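Local structure of hydrophilic protein, virA protein (Chromobacterium violaceum, 3BO6) at residues 22-31 and 149-158; 79-88 and 186-195. The protein probably acts as a phosphothreonine lyase effector of the SpvC type, removing phosphate from phosphothreonine by beta-elimination rather than by hydrolysis. All coordinates share one frame; numbering follows the deposited sequence.

Contact 1: residues 22-31 and 149-158; sequences QMRQMPMSHF and ASSLHNTRQF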
loop_
_atom_site.group_PDB
_atom_site.type_symbol
_atom_site.label_atom_id
_atom_site.label_comp_id
_atom_site.label_asym_id
_atom_site.label_seq_id
_atom_site.Cartn_x
_atom_site.Cartn_y
_atom_site.Cartn_z
ATOM N N GLN A 22 9.166 10.441 17.823
ATOM C CA GLN A 22 10.397 10.246 17.048
ATOM C C GLN A 22 10.147 10.571 15.576
ATOM O O GLN A 22 10.943 11.274 14.945
ATOM C CB GLN A 22 10.908 8.809 17.150
ATOM C CG GLN A 22 11.487 8.412 18.491
ATOM C CD GLN A 22 11.945 6.968 18.491
ATOM O OE1 GLN A 22 11.353 6.116 19.152
ATOM N NE2 GLN A 22 12.987 6.678 17.721
ATOM N N MET A 23 9.043 10.073 15.024
ATOM C CA MET A 23 8.720 10.331 13.618
ATOM C C MET A 23 8.657 11.815 13.304
ATOM O O MET A 23 9.154 12.258 12.258
ATOM C CB MET A 23 7.388 9.676 13.234
ATOM C CG MET A 23 7.422 8.151 13.197
ATOM S SD MET A 23 5.759 7.459 13.112
ATOM C CE MET A 23 5.297 7.951 11.447
ATOM N N ARG A 24 8.076 12.591 14.208
ATOM C CA ARG A 24 7.903 14.025 13.986
ATOM C C ARG A 24 9.229 14.780 13.904
ATOM O O ARG A 24 9.276 15.882 13.362
ATOM C CB ARG A 24 6.990 14.641 15.059
ATOM C CG ARG A 24 6.407 16.001 14.660
ATOM C CD ARG A 24 5.297 16.464 15.599
ATOM N NE ARG A 24 5.600 16.105 16.973
ATOM C CZ ARG A 24 5.857 16.969 17.948
ATOM N NH1 ARG A 24 6.137 16.512 19.154
ATOM N NH2 ARG A 24 5.817 18.276 17.721
ATOM N N GLN A 25 10.296 14.187 14.436
ATOM C CA GLN A 25 11.622 14.820 14.403
ATOM C C GLN A 25 12.412 14.505 13.132
ATOM O O GLN A 25 13.457 15.105 12.888
ATOM C CB GLN A 25 12.451 14.409 15.619
ATOM C CG GLN A 25 11.859 14.855 16.954
ATOM C CD GLN A 25 12.668 14.371 18.140
ATOM O OE1 GLN A 25 12.503 13.241 18.604
ATOM N NE2 GLN A 25 13.542 15.229 18.644
ATOM N N MET A 26 11.921 13.579 12.315
ATOM C CA MET A 26 12.669 13.135 11.132
ATOM C C MET A 26 12.400 14.012 9.912
ATOM O O MET A 26 11.279 14.461 9.696
ATOM C CB MET A 26 12.325 11.688 10.811
ATOM C CG MET A 26 12.718 10.729 11.916
ATOM S SD MET A 26 12.114 9.070 11.613
ATOM C CE MET A 26 12.691 8.311 13.126
ATOM N N PRO A 27 13.437 14.255 9.101
ATOM C CA PRO A 27 13.237 15.087 7.911
ATOM C C PRO A 27 12.620 14.292 6.757
ATOM O O PRO A 27 12.471 13.060 6.843
ATOM C CB PRO A 27 14.661 15.534 7.562
ATOM C CG PRO A 27 15.526 14.423 8.035
ATOM C CD PRO A 27 14.833 13.811 9.255
ATOM N N MET A 28 12.257 14.988 5.684
ATOM C CA MET A 28 11.616 14.340 4.544
ATOM C C MET A 28 12.435 13.162 4.072
ATOM O O MET A 28 13.676 13.185 4.099
ATOM C CB MET A 28 11.438 15.323 3.382
ATOM C CG MET A 28 10.469 16.452 3.653
ATOM S SD MET A 28 10.389 17.564 2.247
ATOM C CE MET A 28 9.602 16.511 1.037
ATOM N N SER A 29 11.737 12.132 3.607
ATOM C CA SER A 29 12.388 11.004 2.944
ATOM C C SER A 29 12.864 11.404 1.553
ATOM O O SER A 29 12.482 12.453 1.019
ATOM C CB SER A 29 11.447 9.797 2.871
ATOM O OG SER A 29 11.079 9.406 4.174
ATOM N N HIS A 30 13.711 10.564 0.975
ATOM C CA HIS A 30 14.294 10.823 -0.339
ATOM C C HIS A 30 14.143 9.539 -1.154
ATOM O O HIS A 30 14.874 8.575 -0.938
ATOM C CB HIS A 30 15.768 11.211 -0.139
ATOM C CG HIS A 30 16.501 11.609 -1.386
ATOM N ND1 HIS A 30 17.124 10.691 -2.203
ATOM C CD2 HIS A 30 16.793 12.828 -1.903
ATOM C CE1 HIS A 30 17.719 11.324 -3.200
ATOM N NE2 HIS A 30 17.538 12.622 -3.038
ATOM N N PHE A 31 13.164 9.509 -2.059
ATOM C CA PHE A 31 12.894 8.304 -2.847
ATOM C C PHE A 31 13.394 8.490 -4.281
ATOM O O PHE A 31 12.826 9.272 -5.041
ATOM C CB PHE A 31 11.386 7.992 -2.871
ATOM C CG PHE A 31 10.782 7.799 -1.509
ATOM C CD1 PHE A 31 11.123 6.703 -0.736
ATOM C CD2 PHE A 31 9.871 8.711 -1.009
ATOM C CE1 PHE A 31 10.546 6.509 0.518
ATOM C CE2 PHE A 31 9.306 8.532 0.247
ATOM C CZ PHE A 31 9.655 7.433 1.010
ATOM N N ALA A 149 10.639 3.308 14.202
ATOM C CA ALA A 149 10.204 4.673 13.899
ATOM C C ALA A 149 10.638 5.115 12.503
ATOM O O ALA A 149 9.860 5.740 11.774
ATOM C CB ALA A 149 10.696 5.649 14.946
ATOM N N SER A 150 11.860 4.769 12.112
ATOM C CA SER A 150 12.369 5.123 10.788
ATOM C C SER A 150 11.502 4.524 9.684
ATOM O O SER A 150 11.152 5.191 8.712
ATOM C CB SER A 150 13.819 4.651 10.616
ATOM O OG SER A 150 14.719 5.474 11.339
ATOM N N SER A 151 11.163 3.248 9.823
ATOM C CA SER A 151 10.359 2.584 8.792
ATOM C C SER A 151 8.925 3.151 8.732
ATOM O O SER A 151 8.367 3.355 7.651
ATOM C CB SER A 151 10.331 1.073 9.018
ATOM O OG SER A 151 9.780 0.410 7.888
ATOM N N LEU A 152 8.322 3.388 9.889
ATOM C CA LEU A 152 7.025 4.048 9.937
ATOM C C LEU A 152 7.076 5.411 9.224
ATOM O O LEU A 152 6.201 5.717 8.404
ATOM C CB LEU A 152 6.561 4.208 11.391
ATOM C CG LEU A 152 6.214 2.874 12.064
ATOM C CD1 LEU A 152 6.230 3.021 13.581
ATOM C CD2 LEU A 152 4.868 2.335 11.560
ATOM N N HIS A 153 8.095 6.217 9.529
ATOM C CA HIS A 153 8.233 7.528 8.895
ATOM C C HIS A 153 8.369 7.388 7.370
ATOM O O HIS A 153 7.724 8.109 6.608
ATOM C CB HIS A 153 9.451 8.261 9.483
ATOM C CG HIS A 153 9.752 9.563 8.816
ATOM N ND1 HIS A 153 8.929 10.672 8.916
ATOM C CD2 HIS A 153 10.799 9.946 8.050
ATOM C CE1 HIS A 153 9.461 11.669 8.235
ATOM N NE2 HIS A 153 10.593 11.254 7.693
ATOM N N ASN A 154 9.195 6.448 6.930
ATOM C CA ASN A 154 9.416 6.280 5.494
ATOM C C ASN A 154 8.127 5.846 4.809
ATOM O O ASN A 154 7.858 6.237 3.679
ATOM C CB ASN A 154 10.547 5.290 5.229
ATOM C CG ASN A 154 11.921 5.877 5.520
ATOM O OD1 ASN A 154 12.125 7.088 5.409
ATOM N ND2 ASN A 154 12.871 5.018 5.876
ATOM N N THR A 155 7.322 5.046 5.503
ATOM C CA THR A 155 6.081 4.544 4.932
ATOM C C THR A 155 5.084 5.675 4.809
ATOM O O THR A 155 4.439 5.832 3.764
ATOM C CB THR A 155 5.527 3.396 5.771
ATOM O OG1 THR A 155 6.499 2.347 5.796
ATOM C CG2 THR A 155 4.239 2.851 5.162
ATOM N N ARG A 156 4.959 6.474 5.867
ATOM C CA ARG A 156 4.077 7.624 5.821
ATOM C C ARG A 156 4.511 8.600 4.711
ATOM O O ARG A 156 3.673 9.108 3.945
ATOM C CB ARG A 156 4.047 8.316 7.183
ATOM C CG ARG A 156 3.128 9.526 7.229
ATOM C CD ARG A 156 2.942 10.040 8.651
ATOM N NE ARG A 156 2.177 11.283 8.669
ATOM C CZ ARG A 156 1.359 11.653 9.658
ATOM N NH1 ARG A 156 1.179 10.867 10.715
ATOM N NH2 ARG A 156 0.710 12.813 9.586
ATOM N N GLN A 157 5.813 8.872 4.644
ATOM C CA GLN A 157 6.351 9.738 3.595
ATOM C C GLN A 157 6.063 9.164 2.196
ATOM O O GLN A 157 5.758 9.909 1.263
ATOM C CB GLN A 157 7.861 9.925 3.791
ATOM C CG GLN A 157 8.230 10.833 4.980
ATOM C CD GLN A 157 8.212 12.288 4.578
ATOM O OE1 GLN A 157 8.933 12.693 3.667
ATOM N NE2 GLN A 157 7.383 13.072 5.233
ATOM N N PHE A 158 6.157 7.845 2.057
ATOM C CA PHE A 158 5.914 7.189 0.772
ATOM C C PHE A 158 4.471 7.410 0.335
ATOM O O PHE A 158 4.197 7.740 -0.826
ATOM C CB PHE A 158 6.284 5.696 0.870
ATOM C CG PHE A 158 6.291 4.965 -0.437
ATOM C CD1 PHE A 158 7.310 5.174 -1.353
ATOM C CD2 PHE A 158 5.312 4.019 -0.719
ATOM C CE1 PHE A 158 7.343 4.466 -2.560
ATOM C CE2 PHE A 158 5.333 3.296 -1.909
ATOM C CZ PHE A 158 6.350 3.531 -2.836
#
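M26 lies over one face of the H153 ring, its CB 3.6 Å from the ring centroid and almost on the ring normal, while CG of Q157 covers the opposite face toward the rim. Beyond CG the methionine runs on extended, past H153 in the opposite direction, and its CE ends against CB of A149. Between M26 and Q157, the imidazole is carried out to the loop by CG of H153 lying anti to the backbone N (chi1 175°), and there NE2 donates to O of P27 over 2.7 Å; the donor stands above the carbonyl plane. Two more bonds follow at S29. Its N gives to OE1 of Q157 at 2.9 Å, and its OG to OD1 of N154 at 2.8 Å, the latter in the carbonyl plane on a lone pair. At the helix 16-24 end, M23 is a knob among A149, L152, H153 and R156. At the other end F158 turns its edge to the face of F31, planes 77° apart, and L103 of helix 93-104 touches both side chains. Three polar helix side chains thus satisfy P27 O, S29 N and S29 OG of the loop, between methionine packing and aromatic packing.

Contact 2: residues 79-88 and 186-195; sequences FAGDKFHISV and WKYVSYRNEL. With SO4 (sulfate ion), chain C.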
loop_
_atom_site.group_PDB
_atom_site.type_symbol
_atom_site.label_atom_id
_atom_site.label_comp_id
_atom_site.label_asym_id
_atom_site.label_seq_id
_atom_site.Cartn_x
_atom_site.Cartn_y
_atom_site.Cartn_z
ATOM N N PHE A 79 4.322 -10.206 7.858
ATOM C CA PHE A 79 3.125 -9.415 7.589
ATOM C C PHE A 79 2.196 -9.422 8.791
ATOM O O PHE A 79 1.920 -10.483 9.370
ATOM C CB PHE A 79 2.407 -9.991 6.373
ATOM C CG PHE A 79 1.186 -9.225 5.951
ATOM C CD1 PHE A 79 1.261 -7.880 5.601
ATOM C CD2 PHE A 79 -0.034 -9.875 5.851
ATOM C CE1 PHE A 79 0.135 -7.202 5.167
ATOM C CE2 PHE A 79 -1.168 -9.203 5.439
ATOM C CZ PHE A 79 -1.092 -7.862 5.093
ATOM N N ALA A 80 1.727 -8.232 9.163
ATOM C CA ALA A 80 0.900 -8.054 10.345
ATOM C C ALA A 80 -0.461 -7.468 9.984
ATOM O O ALA A 80 -1.171 -6.924 10.840
ATOM C CB ALA A 80 1.633 -7.179 11.366
ATOM N N GLY A 81 -0.835 -7.594 8.710
ATOM C CA GLY A 81 -2.165 -7.212 8.264
ATOM C C GLY A 81 -2.328 -5.814 7.700
ATOM O O GLY A 81 -3.366 -5.515 7.130
ATOM N N ASP A 82 -1.323 -4.953 7.854
ATOM C CA ASP A 82 -1.484 -3.570 7.411
ATOM C C ASP A 82 -1.379 -3.445 5.898
ATOM O O ASP A 82 -0.409 -3.915 5.283
ATOM C CB ASP A 82 -0.477 -2.674 8.131
ATOM C CG ASP A 82 -0.663 -2.709 9.624
ATOM O OD1 ASP A 82 -1.798 -2.480 10.071
ATOM O OD2 ASP A 82 0.314 -2.978 10.361
ATOM N N LYS A 83 -2.388 -2.844 5.279
ATOM C CA LYS A 83 -2.359 -2.680 3.832
ATOM C C LYS A 83 -3.005 -1.371 3.422
ATOM O O LYS A 83 -3.897 -0.828 4.098
ATOM C CB LYS A 83 -3.019 -3.875 3.133
ATOM C CG LYS A 83 -4.526 -3.943 3.292
ATOM C CD LYS A 83 -5.067 -5.386 3.084
ATOM C CE LYS A 83 -4.812 -5.901 1.686
ATOM N NZ LYS A 83 -5.268 -7.322 1.561
ATOM N N PHE A 84 -2.546 -0.859 2.286
ATOM C CA PHE A 84 -3.161 0.300 1.669
ATOM C C PHE A 84 -3.771 -0.061 0.340
ATOM O O PHE A 84 -3.277 -0.942 -0.365
ATOM C CB PHE A 84 -2.121 1.395 1.384
ATOM C CG PHE A 84 -1.435 1.928 2.599
ATOM C CD1 PHE A 84 -0.093 1.645 2.837
ATOM C CD2 PHE A 84 -2.102 2.773 3.469
ATOM C CE1 PHE A 84 0.567 2.167 3.950
ATOM C CE2 PHE A 84 -1.459 3.305 4.588
ATOM C CZ PHE A 84 -0.118 2.988 4.824
ATOM N N HIS A 85 -4.811 0.671 -0.031
ATOM C CA HIS A 85 -5.306 0.641 -1.395
ATOM C C HIS A 85 -5.104 2.022 -1.980
ATOM O O HIS A 85 -5.016 3.020 -1.246
ATOM C CB HIS A 85 -6.789 0.290 -1.400
ATOM C CG HIS A 85 -7.082 -1.073 -0.869
ATOM N ND1 HIS A 85 -7.758 -1.279 0.310
ATOM C CD2 HIS A 85 -6.801 -2.302 -1.367
ATOM C CE1 HIS A 85 -7.877 -2.581 0.524
ATOM N NE2 HIS A 85 -7.313 -3.220 -0.485
ATOM N N ILE A 86 -5.030 2.074 -3.307
ATOM C CA ILE A 86 -5.001 3.329 -4.050
ATOM C C ILE A 86 -6.167 3.319 -5.030
ATOM O O ILE A 86 -6.330 2.357 -5.794
ATOM C CB ILE A 86 -3.690 3.513 -4.834
ATOM C CG1 ILE A 86 -2.481 3.257 -3.928
ATOM C CG2 ILE A 86 -3.628 4.934 -5.433
ATOM C CD1 ILE A 86 -1.131 3.364 -4.652
ATOM N N SER A 87 -6.998 4.358 -4.992
ATOM C CA SER A 87 -8.192 4.431 -5.840
ATOM C C SER A 87 -8.088 5.568 -6.848
ATOM O O SER A 87 -7.980 6.744 -6.465
ATOM C CB SER A 87 -9.450 4.641 -4.988
ATOM O OG SER A 87 -9.616 3.583 -4.072
ATOM N N VAL A 88 -8.093 5.214 -8.126
ATOM C CA VAL A 88 -8.191 6.205 -9.192
ATOM C C VAL A 88 -9.444 5.954 -10.028
ATOM O O VAL A 88 -10.135 4.930 -9.862
ATOM C CB VAL A 88 -6.933 6.207 -10.088
ATOM C CG1 VAL A 88 -5.682 6.523 -9.268
ATOM C CG2 VAL A 88 -6.781 4.880 -10.831
ATOM N N TRP A 186 -5.948 12.433 2.462
ATOM C CA TRP A 186 -5.619 11.421 1.445
ATOM C C TRP A 186 -6.749 11.380 0.423
ATOM O O TRP A 186 -7.879 11.022 0.753
ATOM C CB TRP A 186 -5.419 10.008 2.012
ATOM C CG TRP A 186 -4.337 9.836 3.014
ATOM C CD1 TRP A 186 -3.396 10.748 3.389
ATOM C CD2 TRP A 186 -4.093 8.658 3.786
ATOM N NE1 TRP A 186 -2.578 10.204 4.359
ATOM C CE2 TRP A 186 -2.993 8.926 4.630
ATOM C CE3 TRP A 186 -4.711 7.406 3.858
ATOM C CZ2 TRP A 186 -2.487 7.979 5.525
ATOM C CZ3 TRP A 186 -4.212 6.471 4.750
ATOM C CH2 TRP A 186 -3.118 6.762 5.575
ATOM N N LYS A 187 -6.442 11.760 -0.811
ATOM C CA LYS A 187 -7.444 11.800 -1.868
ATOM C C LYS A 187 -7.528 10.484 -2.634
ATOM O O LYS A 187 -8.512 10.245 -3.317
ATOM C CB LYS A 187 -7.131 12.925 -2.872
ATOM C CG LYS A 187 -7.019 14.316 -2.247
ATOM C CD LYS A 187 -8.213 14.640 -1.354
ATOM C CE LYS A 187 -8.167 16.091 -0.865
ATOM N NZ LYS A 187 -9.333 16.400 -0.000
ATOM N N TYR A 188 -6.480 9.664 -2.545
ATOM C CA TYR A 188 -6.411 8.415 -3.329
ATOM C C TYR A 188 -6.186 7.177 -2.462
ATOM O O TYR A 188 -6.668 6.089 -2.776
ATOM C CB TYR A 188 -5.271 8.483 -4.352
ATOM C CG TYR A 188 -5.292 9.682 -5.259
ATOM C CD1 TYR A 188 -5.904 9.612 -6.518
ATOM C CD2 TYR A 188 -4.655 10.864 -4.898
ATOM C CE1 TYR A 188 -5.914 10.715 -7.375
ATOM C CE2 TYR A 188 -4.662 11.971 -5.749
ATOM C CZ TYR A 188 -5.293 11.879 -6.974
ATOM O OH TYR A 188 -5.281 12.969 -7.821
ATOM N N VAL A 189 -5.424 7.331 -1.390
ATOM C CA VAL A 189 -5.023 6.216 -0.549
ATOM C C VAL A 189 -6.028 5.952 0.570
ATOM O O VAL A 189 -6.627 6.886 1.135
ATOM C CB VAL A 189 -3.622 6.472 0.046
ATOM C CG1 VAL A 189 -3.237 5.375 1.029
ATOM C CG2 VAL A 189 -2.578 6.590 -1.076
ATOM N N SER A 190 -6.220 4.671 0.875
ATOM C CA SER A 190 -7.005 4.268 2.047
ATOM C C SER A 190 -6.383 3.050 2.703
ATOM O O SER A 190 -5.478 2.425 2.131
ATOM C CB SER A 190 -8.483 4.045 1.700
ATOM O OG SER A 190 -8.625 3.024 0.723
ATOM N N TYR A 191 -6.851 2.720 3.899
ATOM C CA TYR A 191 -6.217 1.701 4.738
ATOM C C TYR A 191 -7.192 0.706 5.350
ATOM O O TYR A 191 -8.320 1.058 5.699
ATOM C CB TYR A 191 -5.533 2.423 5.899
ATOM C CG TYR A 191 -5.087 1.513 7.040
ATOM C CD1 TYR A 191 -3.887 0.807 6.961
ATOM C CD2 TYR A 191 -5.875 1.359 8.185
ATOM C CE1 TYR A 191 -3.466 -0.007 8.015
ATOM C CE2 TYR A 191 -5.465 0.532 9.228
ATOM C CZ TYR A 191 -4.267 -0.132 9.137
ATOM O OH TYR A 191 -3.857 -0.943 10.189
ATOM N N ARG A 192 -6.742 -0.531 5.504
ATOM C CA ARG A 192 -7.372 -1.428 6.477
ATOM C C ARG A 192 -6.354 -2.404 7.027
ATOM O O ARG A 192 -5.248 -2.556 6.483
ATOM C CB ARG A 192 -8.611 -2.164 5.935
ATOM C CG ARG A 192 -8.306 -3.331 5.020
ATOM C CD ARG A 192 -9.594 -3.994 4.477
ATOM N NE ARG A 192 -9.329 -5.319 3.894
ATOM C CZ ARG A 192 -9.354 -6.445 4.595
ATOM N NH1 ARG A 192 -9.650 -6.412 5.899
ATOM N NH2 ARG A 192 -9.090 -7.601 3.992
ATOM N N ASN A 193 -6.707 -3.039 8.141
ATOM C CA ASN A 193 -5.899 -4.124 8.681
ATOM C C ASN A 193 -6.584 -5.477 8.528
ATOM O O ASN A 193 -7.699 -5.668 9.004
ATOM C CB ASN A 193 -5.556 -3.876 10.153
ATOM C CG ASN A 193 -4.683 -4.977 10.713
ATOM O OD1 ASN A 193 -5.179 -6.072 11.000
ATOM N ND2 ASN A 193 -3.384 -4.733 10.807
ATOM N N GLU A 194 -5.905 -6.423 7.885
ATOM C CA GLU A 194 -6.501 -7.729 7.559
ATOM C C GLU A 194 -6.890 -8.558 8.767
ATOM O O GLU A 194 -7.809 -9.368 8.684
ATOM C CB GLU A 194 -5.510 -8.586 6.767
ATOM C CG GLU A 194 -5.252 -8.128 5.391
ATOM C CD GLU A 194 -4.597 -9.204 4.544
ATOM O OE1 GLU A 194 -4.163 -8.870 3.435
ATOM O OE2 GLU A 194 -4.501 -10.365 4.999
ATOM N N LEU A 195 -6.161 -8.419 9.867
ATOM C CA LEU A 195 -6.395 -9.269 11.023
ATOM C C LEU A 195 -7.651 -8.838 11.772
ATOM O O LEU A 195 -8.316 -9.658 12.411
ATOM C CB LEU A 195 -5.199 -9.200 11.982
ATOM C CG LEU A 195 -3.830 -9.636 11.453
ATOM C CD1 LEU A 195 -2.734 -9.510 12.509
ATOM C CD2 LEU A 195 -3.891 -11.062 10.919
HETATM S S SO4 C . -8.489 -6.434 0.353
HETATM O O1 SO4 C . -9.142 -5.301 1.040
HETATM O O2 SO4 C . -8.091 -7.441 1.325
HETATM O O3 SO4 C . -9.428 -7.017 -0.588
HETATM O O4 SO4 C . -7.289 -5.964 -0.345
HETATM O O HOH W 1 -8.145 3.768 -1.929
#
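An anion site sits on the K83, H85 and R192 face of an antiparallel strand pair, 82-86 with 189-193, and holds a sulfate probably brought in by the crystallisation liquor. R192 meets it edge-on, the sulfur in the guanidinium plane, with NE 2.9 Å from sulfate O1 and NH2 bonded to O2. H85 NE2 gives a straight bond to O4 (2.7 Å, 166°), while its ND1 is bonded to D180, which helps fix the ring's rotation. K83 bends at chi3 (-63°) to bring NZ 2.8 Å from sulfate O2 and 2.7 Å from E194 OE1, a salt bridge that probably offsets some of the positive charge. R127 and R199 also bond the sulfate, consistent with a pocket for the substrate's phosphate.

On the other face, D82 OD1 is gripped from opposite sides of its carboxylate plane: Y191 OH at 2.6 Å and N193 ND2 at 2.9 Å. The same ND2 also gives to A80 O, and N193 OD1 takes the N of L195 in an Asx turn. Farther along, F84 CD2 packs 3.7 Å from V189 CG1. Strand 189-193 forms one edge of the sheet within this chain, and 82-86 separates it from 134-137; helices 149-168 and 213-219 cover the F84 face, through I159 and M218.

How the contacts relate
The centres of contacts 1 and 2 lie about 18 Å apart in the single alpha/beta fold, and helix 149-168 links them. Contact 1 fastens the loop after helix 16-24 to one side of this helix, near the protein's edge; contact 2 belongs to the sheet packed on another side, close to the centre of the chain. They touch where T155 CG2 meets F84 CE1 at 3.9 Å. Along the chain the segments alternate, 22-31, 79-88, 149-158, 186-195, so each contact joins an earlier segment to a later one. The helix therefore stands between the loop after helix 16-24 and the strands whose far face carries the anion site.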